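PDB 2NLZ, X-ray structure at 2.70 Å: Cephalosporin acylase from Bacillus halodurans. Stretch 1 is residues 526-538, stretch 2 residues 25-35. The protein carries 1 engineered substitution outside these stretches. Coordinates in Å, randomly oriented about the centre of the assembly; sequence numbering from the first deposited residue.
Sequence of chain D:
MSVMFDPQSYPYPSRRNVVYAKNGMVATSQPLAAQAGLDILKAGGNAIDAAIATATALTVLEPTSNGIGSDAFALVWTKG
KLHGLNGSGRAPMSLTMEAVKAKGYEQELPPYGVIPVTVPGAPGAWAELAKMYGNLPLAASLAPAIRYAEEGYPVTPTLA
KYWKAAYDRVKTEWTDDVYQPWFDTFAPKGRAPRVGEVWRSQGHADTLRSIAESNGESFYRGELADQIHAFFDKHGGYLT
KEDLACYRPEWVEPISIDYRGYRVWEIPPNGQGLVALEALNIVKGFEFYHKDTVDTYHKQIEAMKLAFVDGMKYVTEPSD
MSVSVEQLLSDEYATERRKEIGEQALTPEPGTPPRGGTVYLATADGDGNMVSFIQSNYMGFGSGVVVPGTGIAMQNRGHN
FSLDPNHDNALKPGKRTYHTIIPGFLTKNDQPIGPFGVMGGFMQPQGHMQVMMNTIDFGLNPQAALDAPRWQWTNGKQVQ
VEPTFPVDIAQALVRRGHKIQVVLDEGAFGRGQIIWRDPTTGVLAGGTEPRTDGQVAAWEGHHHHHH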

ATOM      1  N   GLY D 526      10.011 -12.307 -21.388  1.00 16.92           N
ATOM      2  CA  GLY D 526       9.036 -11.334 -21.826  1.00 18.85           C
ATOM      3  C   GLY D 526       8.238 -10.664 -20.738  1.00 19.57           C
ATOM      4  O   GLY D 526       7.936 -11.258 -19.692  1.00 18.65           O
ATOM      5  N   GLY D 527       7.915  -9.405 -21.007  1.00 19.19           N
ATOM      6  CA  GLY D 527       7.047  -8.598 -20.170  1.00 12.57           C
ATOM      7  C   GLY D 527       5.966  -7.954 -21.026  1.00 17.52           C
ATOM      8  O   GLY D 527       6.222  -7.552 -22.173  1.00 19.23           O
ATOM      9  N   THR D 528       4.755  -7.862 -20.479  1.00 14.96           N
ATOM     10  CA  THR D 528       3.636  -7.243 -21.184  1.00 18.47           C
ATOM     11  C   THR D 528       3.005  -6.139 -20.324  1.00 11.45           C
ATOM     12  O   THR D 528       3.087  -6.178 -19.099  1.00 20.00           O
ATOM     13  CB  THR D 528       2.588  -8.316 -21.605  1.00 14.98           C
ATOM     14  OG1 THR D 528       1.697  -7.784 -22.591  1.00 20.43           O
ATOM     15  CG2 THR D 528       1.805  -8.864 -20.394  1.00 12.61           C
ATOM     16  N   GLU D 529       2.396  -5.154 -20.977  1.00 14.46           N
ATOM     17  CA  GLU D 529       1.740  -4.039 -20.289  1.00 21.37           C
ATOM     18  C   GLU D 529       0.630  -4.486 -19.340  1.00 17.28           C
ATOM     19  O   GLU D 529      -0.368  -5.028 -19.784  1.00 30.46           O
ATOM     20  CB  GLU D 529       1.151  -3.071 -21.318  1.00 20.80           C
ATOM     21  CG  GLU D 529       0.408  -1.910 -20.700  1.00 21.16           C
ATOM     22  CD  GLU D 529       1.283  -1.128 -19.765  1.00 34.16           C
ATOM     23  OE1 GLU D 529       0.971  -1.122 -18.553  1.00 20.15           O
ATOM     24  OE2 GLU D 529       2.293  -0.558 -20.238  1.00 19.67           O
ATOM     25  N   PRO D 530       0.802  -4.262 -18.031  1.00 16.91           N
ATOM     26  CA  PRO D 530      -0.271  -4.632 -17.116  1.00 20.37           C
ATOM     27  C   PRO D 530      -1.478  -3.678 -17.156  1.00 19.77           C
ATOM     28  O   PRO D 530      -2.589  -4.099 -16.848  1.00 23.52           O
ATOM     29  CB  PRO D 530       0.412  -4.612 -15.750  1.00 19.23           C
ATOM     30  CG  PRO D 530       1.546  -3.674 -15.900  1.00 22.99           C
ATOM     31  CD  PRO D 530       1.977  -3.720 -17.324  1.00 23.59           C
ATOM     32  N   ARG D 531      -1.278  -2.427 -17.564  1.00 19.81           N
ATOM     33  CA  ARG D 531      -2.374  -1.448 -17.589  1.00 25.66           C
ATOM     34  C   ARG D 531      -3.490  -1.696 -18.625  1.00 33.19           C
ATOM     35  O   ARG D 531      -4.430  -0.904 -18.723  1.00 41.03           O
ATOM     36  CB  ARG D 531      -1.820  -0.038 -17.760  1.00 17.32           C
ATOM     37  CG  ARG D 531      -0.994   0.424 -16.593  1.00 17.25           C
ATOM     38  CD  ARG D 531      -0.100   1.572 -16.991  1.00 17.95           C
ATOM     39  NE  ARG D 531       0.923   1.855 -15.986  1.00 20.78           N
ATOM     40  CZ  ARG D 531       2.042   1.153 -15.821  1.00 15.31           C
ATOM     41  NH1 ARG D 531       2.293   0.099 -16.578  1.00 24.14           N
ATOM     42  NH2 ARG D 531       2.905   1.502 -14.884  1.00 23.01           N
ATOM     43  N   THR D 532      -3.391  -2.790 -19.377  1.00 30.20           N
ATOM     44  CA  THR D 532      -4.324  -3.074 -20.454  1.00 31.65           C
ATOM     45  C   THR D 532      -4.505  -4.588 -20.652  1.00 34.47           C
ATOM     46  O   THR D 532      -3.891  -5.386 -19.942  1.00 27.24           O
ATOM     47  CB  THR D 532      -3.866  -2.377 -21.765  1.00 33.96           C
ATOM     48  OG1 THR D 532      -4.910  -2.419 -22.743  1.00 47.19           O
ATOM     49  CG2 THR D 532      -2.614  -3.028 -22.330  1.00 37.38           C
ATOM     50  N   ASP D 533      -5.389  -4.967 -21.583  1.00 40.44           N
ATOM     51  CA  ASP D 533      -5.517  -6.343 -22.060  1.00 42.74           C
ATOM     52  C   ASP D 533      -4.293  -6.590 -22.894  1.00 41.39           C
ATOM     53  O   ASP D 533      -3.839  -5.697 -23.589  1.00 60.43           O
ATOM     54  CB  ASP D 533      -6.724  -6.510 -22.984  1.00 47.84           C
ATOM     55  CG  ASP D 533      -8.020  -6.027 -22.376  1.00 54.40           C
ATOM     56  OD1 ASP D 533      -8.437  -6.559 -21.327  1.00 59.94           O
ATOM     57  OD2 ASP D 533      -8.642  -5.129 -22.982  1.00 62.56           O
ATOM     58  N   GLY D 534      -3.758  -7.793 -22.859  1.00 28.88           N
ATOM     59  CA  GLY D 534      -2.555  -8.077 -23.632  1.00 26.36           C
ATOM     60  C   GLY D 534      -1.849  -9.326 -23.149  1.00 32.90           C
ATOM     61  O   GLY D 534      -2.253  -9.945 -22.149  1.00 38.90           O
ATOM     62  N   GLN D 535      -0.781  -9.699 -23.841  1.00 24.41           N
ATOM     63  CA  GLN D 535      -0.186 -10.981 -23.562  1.00 26.69           C
ATOM     64  C   GLN D 535       1.234 -11.036 -24.051  1.00 32.99           C
ATOM     65  O   GLN D 535       1.542 -10.475 -25.104  1.00 33.46           O
ATOM     66  CB  GLN D 535      -0.999 -12.062 -24.267  1.00 20.95           C
ATOM     67  CG  GLN D 535      -0.932 -13.417 -23.632  1.00 34.81           C
ATOM     68  CD  GLN D 535      -1.781 -14.429 -24.369  1.00 41.65           C
ATOM     69  OE1 GLN D 535      -1.669 -14.585 -25.581  1.00 32.27           O
ATOM     70  NE2 GLN D 535      -2.643 -15.121 -23.635  1.00 54.99           N
ATOM     71  N   VAL D 536       2.095 -11.691 -23.269  1.00 32.71           N
ATOM     72  CA  VAL D 536       3.335 -12.260 -23.794  1.00 29.26           C
ATOM     73  C   VAL D 536       3.079 -13.744 -23.897  1.00 32.69           C
ATOM     74  O   VAL D 536       2.685 -14.377 -22.908  1.00 40.51           O
ATOM     75  CB  VAL D 536       4.550 -12.124 -22.864  1.00 34.77           C
ATOM     76  CG1 VAL D 536       5.806 -12.088 -23.687  1.00 30.43           C
ATOM     77  CG2 VAL D 536       4.465 -10.916 -22.016  1.00 30.10           C
ATOM     78  N   ALA D 537       3.305 -14.318 -25.068  1.00 37.12           N
ATOM     79  CA  ALA D 537       3.079 -15.739 -25.211  1.00 35.46           C
ATOM     80  C   ALA D 537       4.293 -16.439 -25.770  1.00 37.18           C
ATOM     81  O   ALA D 537       5.035 -15.878 -26.574  1.00 33.69           O
ATOM     82  CB  ALA D 537       1.852 -16.000 -26.066  1.00 34.65           C
ATOM     83  N   ALA D 538       4.474 -17.676 -25.326  1.00 40.98           N
ATOM     84  CA  ALA D 538       5.546 -18.551 -25.796  1.00 38.06           C
ATOM     85  C   ALA D 538       5.111 -19.485 -26.929  1.00 33.65           C
ATOM     86  O   ALA D 538       3.938 -19.830 -27.051  1.00 35.07           O
ATOM     87  CB  ALA D 538       6.059 -19.377 -24.631  1.00 43.67           C
TER
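Stretch 2 25-35: MVATSQPLAAQ

How does stretch 2 run relative to stretch 1? Met25 to Thr28 form an extended strand antiparallel to strand 535-538, with 172° between their N-to-C directions and the axes 4.7 Å apart at closest approach. The same strand crosses strand 526-528 nearly parallel, at 21°, with the axes 7.2 Å apart. After Thr28 the chain leaves the sheet, and a helix begins at Pro31, with Gln30 at its N-cap position.

What holds the antiparallel strands together? Two hydrogen-bonded pairs do so. Val26 N reaches Ala537 O at 3.1 Å, and Ala537 N returns to Val26 O at 2.8 Å; two residues on, Thr28 N meets Gln535 O at 3.1 Å and Gln535 N meets Thr28 O at 3.0 Å. Between these pairs, Val536 and Ala27 lie without mutual hydrogen bonds, their CA atoms 4.2 Å apart. Here CA-H...O contacts add to the ladder, with Ala27 CA 3.3 Å from Gln535 O and Val536 CA 3.4 Å from Val26 O.

Which side chains pack on each face? Met25, Ala27 and Val536 share one face, where Val536 CG1 lies 3.7 Å from both Met25 SD and Ala27 CB. Gly526 CA is also 3.7 Å from Met25 SD, and a CB on Gly526 would clash with that sulfur. Val26, Thr28, Gln535 and Ala537 point to the other face.

How does the contact continue beyond the sheet? Gly534 CA approaches Thr28 O at 3.4 Å, close enough that a CB there would clash with this oxygen; its backbone angles independently call for glycine. Gly534 N lies 4.1 Å from Pro31 CG. The extended Gln535 side chain reaches the start of the helix, placing OE1 3.9 Å from Ala34 CB.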

ATOM      1  N   MET D  25       8.372 -16.051 -29.291  1.00 27.79           N
ATOM      2  CA  MET D  25       7.645 -15.223 -28.343  1.00 21.38           C
ATOM      3  C   MET D  25       7.000 -14.038 -29.040  1.00 25.39           C
ATOM      4  O   MET D  25       7.618 -13.383 -29.886  1.00 29.89           O
ATOM      5  CB  MET D  25       8.578 -14.730 -27.238  1.00 25.51           C
ATOM      6  CG  MET D  25       7.863 -14.031 -26.086  1.00 23.26           C
ATOM      7  SD  MET D  25       8.986 -13.568 -24.758  1.00 23.30           S
ATOM      8  CE  MET D  25       9.127 -15.110 -23.877  1.00  6.99           C
ATOM      9  N   VAL D  26       5.745 -13.781 -28.693  1.00 24.00           N
ATOM     10  CA  VAL D  26       5.029 -12.634 -29.219  1.00 20.86           C
ATOM     11  C   VAL D  26       4.461 -11.868 -28.040  1.00 27.18           C
ATOM     12  O   VAL D  26       3.896 -12.470 -27.122  1.00 25.87           O
ATOM     13  CB  VAL D  26       3.904 -13.062 -30.179  1.00 18.68           C
ATOM     14  CG1 VAL D  26       3.149 -11.861 -30.684  1.00 19.97           C
ATOM     15  CG2 VAL D  26       4.483 -13.811 -31.336  1.00 22.14           C
ATOM     16  N   ALA D  27       4.645 -10.550 -28.061  1.00 25.64           N
ATOM     17  CA  ALA D  27       4.186  -9.684 -26.997  1.00 20.11           C
ATOM     18  C   ALA D  27       3.493  -8.456 -27.580  1.00 25.19           C
ATOM     19  O   ALA D  27       4.108  -7.631 -28.270  1.00 22.39           O
ATOM     20  CB  ALA D  27       5.340  -9.286 -26.091  1.00  6.05           C
ATOM     21  N   THR D  28       2.200  -8.350 -27.306  1.00 19.54           N
ATOM     22  CA  THR D  28       1.402  -7.252 -27.824  1.00 19.47           C
ATOM     23  C   THR D  28       0.155  -6.971 -26.971  1.00 22.58           C
ATOM     24  O   THR D  28      -0.146  -7.697 -26.011  1.00 25.97           O
ATOM     25  CB  THR D  28       0.998  -7.488 -29.299  1.00 22.01           C
ATOM     26  OG1 THR D  28       0.429  -6.286 -29.841  1.00 20.54           O
ATOM     27  CG2 THR D  28       0.009  -8.663 -29.409  1.00 19.70           C
ATOM     28  N   SER D  29      -0.569  -5.923 -27.365  1.00 22.20           N
ATOM     29  CA  SER D  29      -1.683  -5.397 -26.609  1.00 25.20           C
ATOM     30  C   SER D  29      -3.020  -6.076 -26.874  1.00 30.15           C
ATOM     31  O   SER D  29      -4.041  -5.640 -26.346  1.00 37.99           O
ATOM     32  CB  SER D  29      -1.816  -3.908 -26.897  1.00 27.22           C
ATOM     33  OG  SER D  29      -2.119  -3.697 -28.257  1.00 26.41           O
ATOM     34  N   GLN D  30      -3.043  -7.124 -27.686  1.00 27.42           N
ATOM     35  CA  GLN D  30      -4.300  -7.839 -27.896  1.00 26.85           C
ATOM     36  C   GLN D  30      -4.033  -9.327 -27.952  1.00 29.61           C
ATOM     37  O   GLN D  30      -3.313  -9.767 -28.837  1.00 27.62           O
ATOM     38  CB  GLN D  30      -4.958  -7.371 -29.188  1.00 24.16           C
ATOM     39  CG  GLN D  30      -6.470  -7.312 -29.124  1.00 34.84           C
ATOM     40  CD  GLN D  30      -6.976  -6.304 -28.101  1.00 34.86           C
ATOM     41  OE1 GLN D  30      -7.913  -6.588 -27.349  1.00 41.41           O
ATOM     42  NE2 GLN D  30      -6.359  -5.121 -28.066  1.00 23.32           N
ATOM     43  N   PRO D  31      -4.603 -10.106 -27.007  1.00 28.55           N
ATOM     44  CA  PRO D  31      -4.214 -11.514 -26.816  1.00 24.45           C
ATOM     45  C   PRO D  31      -4.389 -12.376 -28.069  1.00 25.25           C
ATOM     46  O   PRO D  31      -3.523 -13.210 -28.369  1.00 23.86           O
ATOM     47  CB  PRO D  31      -5.134 -11.991 -25.689  1.00 15.16           C
ATOM     48  CG  PRO D  31      -5.557 -10.751 -24.991  1.00 27.13           C
ATOM     49  CD  PRO D  31      -5.660  -9.707 -26.067  1.00 28.03           C
ATOM     50  N   LEU D  32      -5.483 -12.148 -28.800  1.00 26.02           N
ATOM     51  CA  LEU D  32      -5.717 -12.798 -30.085  1.00 20.87           C
ATOM     52  C   LEU D  32      -4.734 -12.360 -31.174  1.00 23.84           C
ATOM     53  O   LEU D  32      -4.516 -13.089 -32.134  1.00 28.08           O
ATOM     54  CB  LEU D  32      -7.150 -12.566 -30.553  1.00 27.41           C
ATOM     55  CG  LEU D  32      -8.284 -13.063 -29.653  1.00 32.52           C
ATOM     56  CD1 LEU D  32      -9.590 -12.455 -30.120  1.00 34.89           C
ATOM     57  CD2 LEU D  32      -8.385 -14.587 -29.611  1.00 21.92           C
ATOM     58  N   ALA D  33      -4.158 -11.168 -31.042  1.00 19.88           N
ATOM     59  CA  ALA D  33      -3.123 -10.720 -31.978  1.00 27.09           C
ATOM     60  C   ALA D  33      -1.837 -11.484 -31.717  1.00 23.32           C
ATOM     61  O   ALA D  33      -1.192 -11.963 -32.650  1.00 27.71           O
ATOM     62  CB  ALA D  33      -2.896  -9.209 -31.883  1.00 21.20           C
ATOM     63  N   ALA D  34      -1.474 -11.605 -30.445  1.00 21.84           N
ATOM     64  CA  ALA D  34      -0.355 -12.455 -30.046  1.00 29.38           C
ATOM     65  C   ALA D  34      -0.563 -13.885 -30.555  1.00 32.76           C
ATOM     66  O   ALA D  34       0.370 -14.531 -31.044  1.00 36.44           O
ATOM     67  CB  ALA D  34      -0.178 -12.437 -28.526  1.00 26.62           C
ATOM     68  N   GLN D  35      -1.803 -14.353 -30.458  1.00 32.30           N
ATOM     69  CA  GLN D  35      -2.179 -15.674 -30.938  1.00 32.65           C
ATOM     70  C   GLN D  35      -1.905 -15.852 -32.433  1.00 27.24           C
ATOM     71  O   GLN D  35      -1.492 -16.925 -32.859  1.00 28.49           O
ATOM     72  CB  GLN D  35      -3.651 -15.955 -30.613  1.00 39.64           C
ATOM     73  CG  GLN D  35      -4.058 -17.429 -30.660  1.00 50.03           C
ATOM     74  CD  GLN D  35      -3.408 -18.277 -29.570  1.00 50.08           C
ATOM     75  OE1 GLN D  35      -2.852 -17.763 -28.590  1.00 43.29           O
ATOM     76  NE2 GLN D  35      -3.486 -19.589 -29.738  1.00 63.81           N
TER